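PDB 6KPB: scarecrow-like protein 3 from Arabidopsis thaliana, which probably acts as a GRAS-family transcription regulator in plant development, binding zinc finger proteins of the IDD family such as JACKDAW. Local coordinates for residues Glu366-Leu378 with Val392-Ile405. Sequence-based numbering, arbitrary orientation.
Sequences ESLYTYAALFDCL and VEKMLFGEEIKNII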
ATOM      1  N   GLU A 366      18.292  11.282  20.453  1.00 98.65           N
ATOM      2  CA  GLU A 366      19.048  10.034  20.492  1.00 94.99           C
ATOM      3  C   GLU A 366      18.819   9.202  19.237  1.00 87.28           C
ATOM      4  O   GLU A 366      19.771   8.677  18.649  1.00 90.94           O
ATOM      5  CB  GLU A 366      18.684   9.239  21.747  1.00 99.41           C
ATOM      6  CG  GLU A 366      19.460   9.665  22.980  1.00100.89           C
ATOM      7  CD  GLU A 366      20.961   9.564  22.781  1.00113.66           C
ATOM      8  OE1 GLU A 366      21.458   8.440  22.555  1.00117.64           O
ATOM      9  OE2 GLU A 366      21.641  10.609  22.835  1.00123.06           O
ATOM     10  N   SER A 367      17.559   9.069  18.809  1.00 81.64           N
ATOM     11  CA  SER A 367      17.270   8.253  17.633  1.00 82.27           C
ATOM     12  C   SER A 367      17.927   8.818  16.380  1.00 88.73           C
ATOM     13  O   SER A 367      18.292   8.058  15.476  1.00 88.40           O
ATOM     14  CB  SER A 367      15.760   8.129  17.428  1.00 82.78           C
ATOM     15  OG  SER A 367      15.162   9.403  17.256  1.00 86.96           O
ATOM     16  N   LEU A 368      18.086  10.142  16.306  1.00 86.88           N
ATOM     17  CA  LEU A 368      18.806  10.731  15.181  1.00 86.33           C
ATOM     18  C   LEU A 368      20.239  10.221  15.123  1.00 84.50           C
ATOM     19  O   LEU A 368      20.749   9.903  14.043  1.00 86.82           O
ATOM     20  CB  LEU A 368      18.783  12.257  15.275  1.00 93.68           C
ATOM     21  CG  LEU A 368      17.593  12.974  14.632  1.00 88.12           C
ATOM     22  CD1 LEU A 368      17.680  14.475  14.861  1.00 83.20           C
ATOM     23  CD2 LEU A 368      17.525  12.660  13.146  1.00 88.75           C
ATOM     24  N   TYR A 369      20.899  10.118  16.278  1.00 91.60           N
ATOM     25  CA  TYR A 369      22.274   9.628  16.302  1.00 97.87           C
ATOM     26  C   TYR A 369      22.342   8.139  15.991  1.00 92.82           C
ATOM     27  O   TYR A 369      23.240   7.693  15.267  1.00 92.90           O
ATOM     28  CB  TYR A 369      22.915   9.924  17.657  1.00 99.31           C
ATOM     29  CG  TYR A 369      23.406  11.345  17.806  1.00103.73           C
ATOM     30  CD1 TYR A 369      24.695  11.697  17.427  1.00113.01           C
ATOM     31  CD2 TYR A 369      22.584  12.334  18.324  1.00110.64           C
ATOM     32  CE1 TYR A 369      25.151  12.995  17.561  1.00119.39           C
ATOM     33  CE2 TYR A 369      23.028  13.635  18.461  1.00119.60           C
ATOM     34  CZ  TYR A 369      24.312  13.961  18.078  1.00128.03           C
ATOM     35  OH  TYR A 369      24.759  15.255  18.214  1.00139.25           O
ATOM     36  N   THR A 370      21.405   7.354  16.529  1.00 86.42           N
ATOM     37  CA  THR A 370      21.436   5.911  16.314  1.00 84.87           C
ATOM     38  C   THR A 370      21.234   5.570  14.843  1.00 87.73           C
ATOM     39  O   THR A 370      22.029   4.832  14.250  1.00 94.80           O
ATOM     40  CB  THR A 370      20.372   5.224  17.173  1.00 89.77           C
ATOM     41  OG1 THR A 370      20.633   5.474  18.560  1.00 90.83           O
ATOM     42  CG2 THR A 370      20.378   3.721  16.926  1.00 78.28           C
ATOM     43  N   TYR A 371      20.177   6.107  14.235  1.00 87.59           N
ATOM     44  CA  TYR A 371      19.866   5.754  12.856  1.00 79.78           C
ATOM     45  C   TYR A 371      20.759   6.465  11.850  1.00 83.07           C
ATOM     46  O   TYR A 371      20.862   6.005  10.708  1.00 86.01           O
ATOM     47  CB  TYR A 371      18.391   6.034  12.567  1.00 74.10           C
ATOM     48  CG  TYR A 371      17.481   5.071  13.292  1.00 76.72           C
ATOM     49  CD1 TYR A 371      17.199   3.819  12.761  1.00 85.01           C
ATOM     50  CD2 TYR A 371      16.934   5.396  14.525  1.00 81.59           C
ATOM     51  CE1 TYR A 371      16.381   2.927  13.428  1.00 80.47           C
ATOM     52  CE2 TYR A 371      16.115   4.512  15.200  1.00 77.78           C
ATOM     53  CZ  TYR A 371      15.843   3.278  14.647  1.00 84.04           C
ATOM     54  OH  TYR A 371      15.027   2.394  15.316  1.00 80.90           O
ATOM     55  N   ALA A 372      21.413   7.561  12.240  1.00 80.11           N
ATOM     56  CA  ALA A 372      22.456   8.121  11.387  1.00 83.47           C
ATOM     57  C   ALA A 372      23.595   7.129  11.216  1.00 86.61           C
ATOM     58  O   ALA A 372      24.173   7.014  10.129  1.00 89.15           O
ATOM     59  CB  ALA A 372      22.975   9.437  11.966  1.00 70.16           C
ATOM     60  N   ALA A 373      23.926   6.398  12.281  1.00 76.63           N
ATOM     61  CA  ALA A 373      24.944   5.359  12.185  1.00 82.79           C
ATOM     62  C   ALA A 373      24.463   4.198  11.323  1.00 86.71           C
ATOM     63  O   ALA A 373      25.189   3.723  10.442  1.00 83.21           O
ATOM     64  CB  ALA A 373      25.328   4.873  13.584  1.00 76.53           C
ATOM     65  N   LEU A 374      23.233   3.729  11.561  1.00 79.46           N
ATOM     66  CA  LEU A 374      22.700   2.616  10.778  1.00 77.89           C
ATOM     67  C   LEU A 374      22.579   2.981   9.304  1.00 86.63           C
ATOM     68  O   LEU A 374      22.943   2.189   8.429  1.00 85.65           O
ATOM     69  CB  LEU A 374      21.348   2.181  11.341  1.00 84.48           C
ATOM     70  CG  LEU A 374      21.406   1.369  12.636  1.00 91.97           C
ATOM     71  CD1 LEU A 374      20.037   1.300  13.289  1.00 80.71           C
ATOM     72  CD2 LEU A 374      21.942  -0.028  12.357  1.00 81.93           C
ATOM     73  N   PHE A 375      22.072   4.181   9.008  1.00 86.76           N
ATOM     74  CA  PHE A 375      22.040   4.650   7.628  1.00 77.71           C
ATOM     75  C   PHE A 375      23.435   4.898   7.072  1.00 88.77           C
ATOM     76  O   PHE A 375      23.601   4.948   5.849  1.00 97.46           O
ATOM     77  CB  PHE A 375      21.207   5.929   7.521  1.00 79.05           C
ATOM     78  CG  PHE A 375      19.726   5.687   7.420  1.00 77.40           C
ATOM     79  CD1 PHE A 375      19.031   5.090   8.461  1.00 75.42           C
ATOM     80  CD2 PHE A 375      19.024   6.071   6.288  1.00 77.34           C
ATOM     81  CE1 PHE A 375      17.669   4.874   8.371  1.00 69.64           C
ATOM     82  CE2 PHE A 375      17.663   5.856   6.192  1.00 75.34           C
ATOM     83  CZ  PHE A 375      16.984   5.258   7.236  1.00 76.00           C
ATOM     84  N   ASP A 376      24.438   5.058   7.938  1.00100.06           N
ATOM     85  CA  ASP A 376      25.793   5.308   7.458  1.00 95.31           C
ATOM     86  C   ASP A 376      26.427   4.033   6.912  1.00 98.50           C
ATOM     87  O   ASP A 376      27.152   4.079   5.911  1.00 97.62           O
ATOM     88  CB  ASP A 376      26.645   5.901   8.582  1.00105.23           C
ATOM     89  CG  ASP A 376      27.816   6.715   8.063  1.00127.12           C
ATOM     90  OD1 ASP A 376      28.458   6.294   7.080  1.00134.21           O
ATOM     91  OD2 ASP A 376      28.096   7.783   8.648  1.00137.72           O
ATOM     92  N   CYS A 377      26.168   2.889   7.555  1.00 83.33           N
ATOM     93  CA  CYS A 377      26.680   1.616   7.052  1.00 93.57           C
ATOM     94  C   CYS A 377      26.262   1.396   5.605  1.00 86.77           C
ATOM     95  O   CYS A 377      27.097   1.120   4.737  1.00 99.56           O
ATOM     96  CB  CYS A 377      26.182   0.456   7.919  1.00 84.73           C
ATOM     97  SG  CYS A 377      26.124   0.762   9.691  1.00126.08           S
ATOM     98  N   LEU A 378      24.962   1.522   5.330  1.00 71.58           N
ATOM     99  CA  LEU A 378      24.459   1.288   3.982  1.00 79.80           C
ATOM    100  C   LEU A 378      25.076   2.255   2.982  1.00 84.76           C
ATOM    101  O   LEU A 378      25.338   1.886   1.832  1.00 93.25           O
ATOM    102  CB  LEU A 378      22.935   1.399   3.968  1.00 83.77           C
ATOM    103  CG  LEU A 378      22.204   0.298   4.734  1.00 77.95           C
ATOM    104  CD1 LEU A 378      20.731   0.626   4.890  1.00 78.44           C
ATOM    105  CD2 LEU A 378      22.384  -1.033   4.024  1.00 79.80           C
ATOM    106  N   VAL A 392      15.123  -1.886   3.188  1.00 71.71           N
ATOM    107  CA  VAL A 392      15.562  -1.936   4.581  1.00 74.89           C
ATOM    108  C   VAL A 392      15.371  -0.579   5.245  1.00 81.83           C
ATOM    109  O   VAL A 392      14.850  -0.480   6.363  1.00 80.92           O
ATOM    110  CB  VAL A 392      17.025  -2.408   4.664  1.00 78.39           C
ATOM    111  CG1 VAL A 392      17.575  -2.206   6.068  1.00 74.83           C
ATOM    112  CG2 VAL A 392      17.134  -3.869   4.250  1.00 78.22           C
ATOM    113  N   GLU A 393      15.777   0.491   4.557  1.00 80.37           N
ATOM    114  CA  GLU A 393      15.684   1.825   5.140  1.00 80.56           C
ATOM    115  C   GLU A 393      14.236   2.218   5.410  1.00 78.96           C
ATOM    116  O   GLU A 393      13.944   2.877   6.414  1.00 89.80           O
ATOM    117  CB  GLU A 393      16.364   2.844   4.225  1.00 78.48           C
ATOM    118  CG  GLU A 393      17.884   2.769   4.249  1.00 80.84           C
ATOM    119  CD  GLU A 393      18.531   3.596   3.155  1.00 94.28           C
ATOM    120  OE1 GLU A 393      17.819   3.999   2.209  1.00 95.14           O
ATOM    121  OE2 GLU A 393      19.753   3.841   3.237  1.00 93.70           O
ATOM    122  N   LYS A 394      13.314   1.812   4.537  1.00 82.43           N
ATOM    123  CA  LYS A 394      11.907   2.168   4.703  1.00 85.63           C
ATOM    124  C   LYS A 394      11.158   1.178   5.592  1.00 79.09           C
ATOM    125  O   LYS A 394      10.597   1.562   6.624  1.00 82.06           O
ATOM    126  CB  LYS A 394      11.230   2.250   3.370  1.00 87.60           C
ATOM    127  CG  LYS A 394       9.763   1.980   3.452  1.00 88.68           C
ATOM    128  CD  LYS A 394       8.959   2.915   2.600  1.00 92.48           C
ATOM    129  CE  LYS A 394       7.820   3.486   3.407  1.00102.25           C
ATOM    130  NZ  LYS A 394       6.700   3.903   2.546  1.00113.81           N
ATOM    131  N   MET A 395      11.128  -0.098   5.198  1.00 79.38           N
ATOM    132  CA  MET A 395      10.258  -1.063   5.862  1.00 79.23           C
ATOM    133  C   MET A 395      10.729  -1.424   7.264  1.00 82.73           C
ATOM    134  O   MET A 395       9.924  -1.914   8.062  1.00 92.06           O
ATOM    135  CB  MET A 395      10.133  -2.331   5.017  1.00 83.88           C
ATOM    136  CG  MET A 395       9.524  -2.103   3.646  1.00 91.01           C
ATOM    137  SD  MET A 395       9.093  -3.634   2.799  1.00107.49           S
ATOM    138  CE  MET A 395       8.385  -2.982   1.287  1.00120.96           C
ATOM    139  N   LEU A 396      12.002  -1.199   7.587  1.00 84.49           N
ATOM    140  CA  LEU A 396      12.537  -1.533   8.904  1.00 75.60           C
ATOM    141  C   LEU A 396      12.844  -0.274   9.707  1.00 77.98           C
ATOM    142  O   LEU A 396      12.119   0.042  10.654  1.00 83.68           O
ATOM    143  CB  LEU A 396      13.779  -2.416   8.769  1.00 76.91           C
ATOM    144  CG  LEU A 396      13.517  -3.843   8.281  1.00 91.73           C
ATOM    145  CD1 LEU A 396      14.805  -4.650   8.248  1.00 99.71           C
ATOM    146  CD2 LEU A 396      12.474  -4.525   9.154  1.00 98.74           C
ATOM    147  N   PHE A 397      13.907   0.457   9.359  1.00 80.82           N
ATOM    148  CA  PHE A 397      14.277   1.638  10.131  1.00 71.87           C
ATOM    149  C   PHE A 397      13.192   2.703  10.066  1.00 77.15           C
ATOM    150  O   PHE A 397      12.910   3.375  11.064  1.00 82.30           O
ATOM    151  CB  PHE A 397      15.606   2.200   9.629  1.00 76.70           C
ATOM    152  CG  PHE A 397      16.725   1.198   9.616  1.00 80.92           C
ATOM    153  CD1 PHE A 397      16.782   0.187  10.562  1.00 72.95           C
ATOM    154  CD2 PHE A 397      17.718   1.264   8.652  1.00 81.56           C
ATOM    155  CE1 PHE A 397      17.810  -0.736  10.548  1.00 77.70           C
ATOM    156  CE2 PHE A 397      18.748   0.343   8.633  1.00 74.38           C
ATOM    157  CZ  PHE A 397      18.794  -0.657   9.584  1.00 79.66           C
ATOM    158  N   GLY A 398      12.569   2.870   8.897  1.00 71.12           N
ATOM    159  CA  GLY A 398      11.503   3.850   8.775  1.00 69.57           C
ATOM    160  C   GLY A 398      10.321   3.541   9.674  1.00 77.67           C
ATOM    161  O   GLY A 398       9.739   4.443  10.281  1.00 82.46           O
ATOM    162  N   GLU A 399       9.954   2.261   9.776  1.00 81.92           N
ATOM    163  CA  GLU A 399       8.853   1.883  10.655  1.00 81.23           C
ATOM    164  C   GLU A 399       9.222   2.083  12.119  1.00 84.07           C
ATOM    165  O   GLU A 399       8.392   2.535  12.916  1.00 89.50           O
ATOM    166  CB  GLU A 399       8.446   0.434  10.395  1.00 87.28           C
ATOM    167  CG  GLU A 399       7.586   0.264   9.160  1.00 99.10           C
ATOM    168  CD  GLU A 399       6.322   1.100   9.223  1.00112.34           C
ATOM    169  OE1 GLU A 399       5.673   1.117  10.292  1.00120.24           O
ATOM    170  OE2 GLU A 399       5.987   1.750   8.212  1.00116.00           O
ATOM    171  N   GLU A 400      10.459   1.753  12.489  1.00 75.51           N
ATOM    172  CA  GLU A 400      10.895   1.969  13.863  1.00 78.89           C
ATOM    173  C   GLU A 400      10.974   3.455  14.187  1.00 85.02           C
ATOM    174  O   GLU A 400      10.521   3.887  15.253  1.00 85.19           O
ATOM    175  CB  GLU A 400      12.242   1.286  14.097  1.00 80.44           C
ATOM    176  CG  GLU A 400      12.206  -0.222  13.898  1.00 92.34           C
ATOM    177  CD  GLU A 400      13.575  -0.863  14.021  1.00 96.76           C
ATOM    178  OE1 GLU A 400      14.568  -0.120  14.174  1.00 93.21           O
ATOM    179  OE2 GLU A 400      13.657  -2.107  13.963  1.00 93.77           O
ATOM    180  N   ILE A 401      11.536   4.252  13.275  1.00 81.41           N
ATOM    181  CA  ILE A 401      11.593   5.699  13.476  1.00 75.98           C
ATOM    182  C   ILE A 401      10.187   6.268  13.619  1.00 82.04           C
ATOM    183  O   ILE A 401       9.905   7.057  14.530  1.00 76.73           O
ATOM    184  CB  ILE A 401      12.360   6.370  12.322  1.00 83.51           C
ATOM    185  CG1 ILE A 401      13.854   6.052  12.415  1.00 89.61           C
ATOM    186  CG2 ILE A 401      12.128   7.874  12.324  1.00 78.13           C
ATOM    187  CD1 ILE A 401      14.635   6.437  11.178  1.00 90.51           C
ATOM    188  N   LYS A 402       9.282   5.866  12.723  1.00 82.85           N
ATOM    189  CA  LYS A 402       7.905   6.347  12.780  1.00 82.74           C
ATOM    190  C   LYS A 402       7.237   5.971  14.096  1.00 84.69           C
ATOM    191  O   LYS A 402       6.508   6.778  14.685  1.00 90.36           O
ATOM    192  CB  LYS A 402       7.114   5.791  11.595  1.00 85.04           C
ATOM    193  CG  LYS A 402       5.620   6.055  11.645  1.00 93.45           C
ATOM    194  CD  LYS A 402       4.951   5.636  10.343  1.00106.37           C
ATOM    195  CE  LYS A 402       3.851   4.612  10.579  1.00116.00           C
ATOM    196  NZ  LYS A 402       3.177   4.227   9.306  1.00118.12           N
ATOM    197  N   ASN A 403       7.482   4.752  14.582  1.00 86.57           N
ATOM    198  CA  ASN A 403       6.856   4.317  15.824  1.00 79.89           C
ATOM    199  C   ASN A 403       7.451   5.026  17.034  1.00 85.81           C
ATOM    200  O   ASN A 403       6.732   5.313  17.998  1.00 88.43           O
ATOM    201  CB  ASN A 403       6.989   2.801  15.975  1.00 77.61           C
ATOM    202  CG  ASN A 403       6.199   2.262  17.151  1.00 92.18           C
ATOM    203  OD1 ASN A 403       6.765   1.897  18.181  1.00 96.45           O
ATOM    204  ND2 ASN A 403       4.880   2.217  17.005  1.00 90.79           N
ATOM    205  N   ILE A 404       8.752   5.321  17.000  1.00 84.16           N
ATOM    206  CA  ILE A 404       9.388   6.014  18.116  1.00 79.76           C
ATOM    207  C   ILE A 404       8.907   7.458  18.212  1.00 81.63           C
ATOM    208  O   ILE A 404       8.758   7.998  19.315  1.00 89.22           O
ATOM    209  CB  ILE A 404      10.922   5.940  17.974  1.00 80.60           C
ATOM    210  CG1 ILE A 404      11.410   4.500  18.153  1.00 82.37           C
ATOM    211  CG2 ILE A 404      11.608   6.859  18.972  1.00 79.25           C
ATOM    212  CD1 ILE A 404      12.854   4.296  17.752  1.00 85.69           C
ATOM    213  N   ILE A 405       8.634   8.099  17.080  1.00 88.48           N
ATOM    214  CA  ILE A 405       8.413   9.538  17.040  1.00 86.75           C
ATOM    215  C   ILE A 405       6.930   9.891  17.061  1.00 91.85           C
ATOM    216  O   ILE A 405       6.535  10.870  17.695  1.00 96.45           O
ATOM    217  CB  ILE A 405       9.114  10.143  15.804  1.00 93.56           C
ATOM    218  CG1 ILE A 405      10.628   9.936  15.897  1.00 81.95           C
ATOM    219  CG2 ILE A 405       8.793  11.623  15.667  1.00 97.41           C
ATOM    220  CD1 ILE A 405      11.268  10.633  17.077  1.00 77.61           C
TER
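An antiparallel helical hairpin of the GRAS domain, largely within the predicted PFYRE region, packs by reciprocal knobs-into-holes: Tyr371 enters a hole formed by Phe397, Glu400, Ile401 and Ile404, and Phe397 one formed by Tyr371, Leu374, Phe375 and Leu378. The two helix axes run 11.4 Å apart at 177°. Ile401 CG1 sits over the centre of one face of the Tyr371 ring, 3.7 Å from its centroid, in a CH-pi contact, while Ile404 CD1 meets the ring edge. Tyr371, Phe375 and Phe397 form an aromatic cluster with obliquely inclined rings; Phe375 CE1 presses on Phe397 CB at 3.6 Å. Toward the hairpin turn, the extended chain of Glu393 passes between Phe375 and Leu378, with CG 3.6 Å from Leu378 CD1 and its carboxylate plane nearly parallel (7°) to that of the Phe375 ring, over which CG lies off-centre. That buried carboxylate forms salt bridges with Arg389 and Arg95, the latter on helix 92-109, which also packs on Phe375 and Ile401. On the other face of helix 366-378, the bound peptide contacts Tyr369, Ala372 and Asp376. With CG beside its backbone N (chi1 -70°), Tyr371 reaches across the interface, and its OH donates to the anti side of Glu400 OE1 at 2.8 Å.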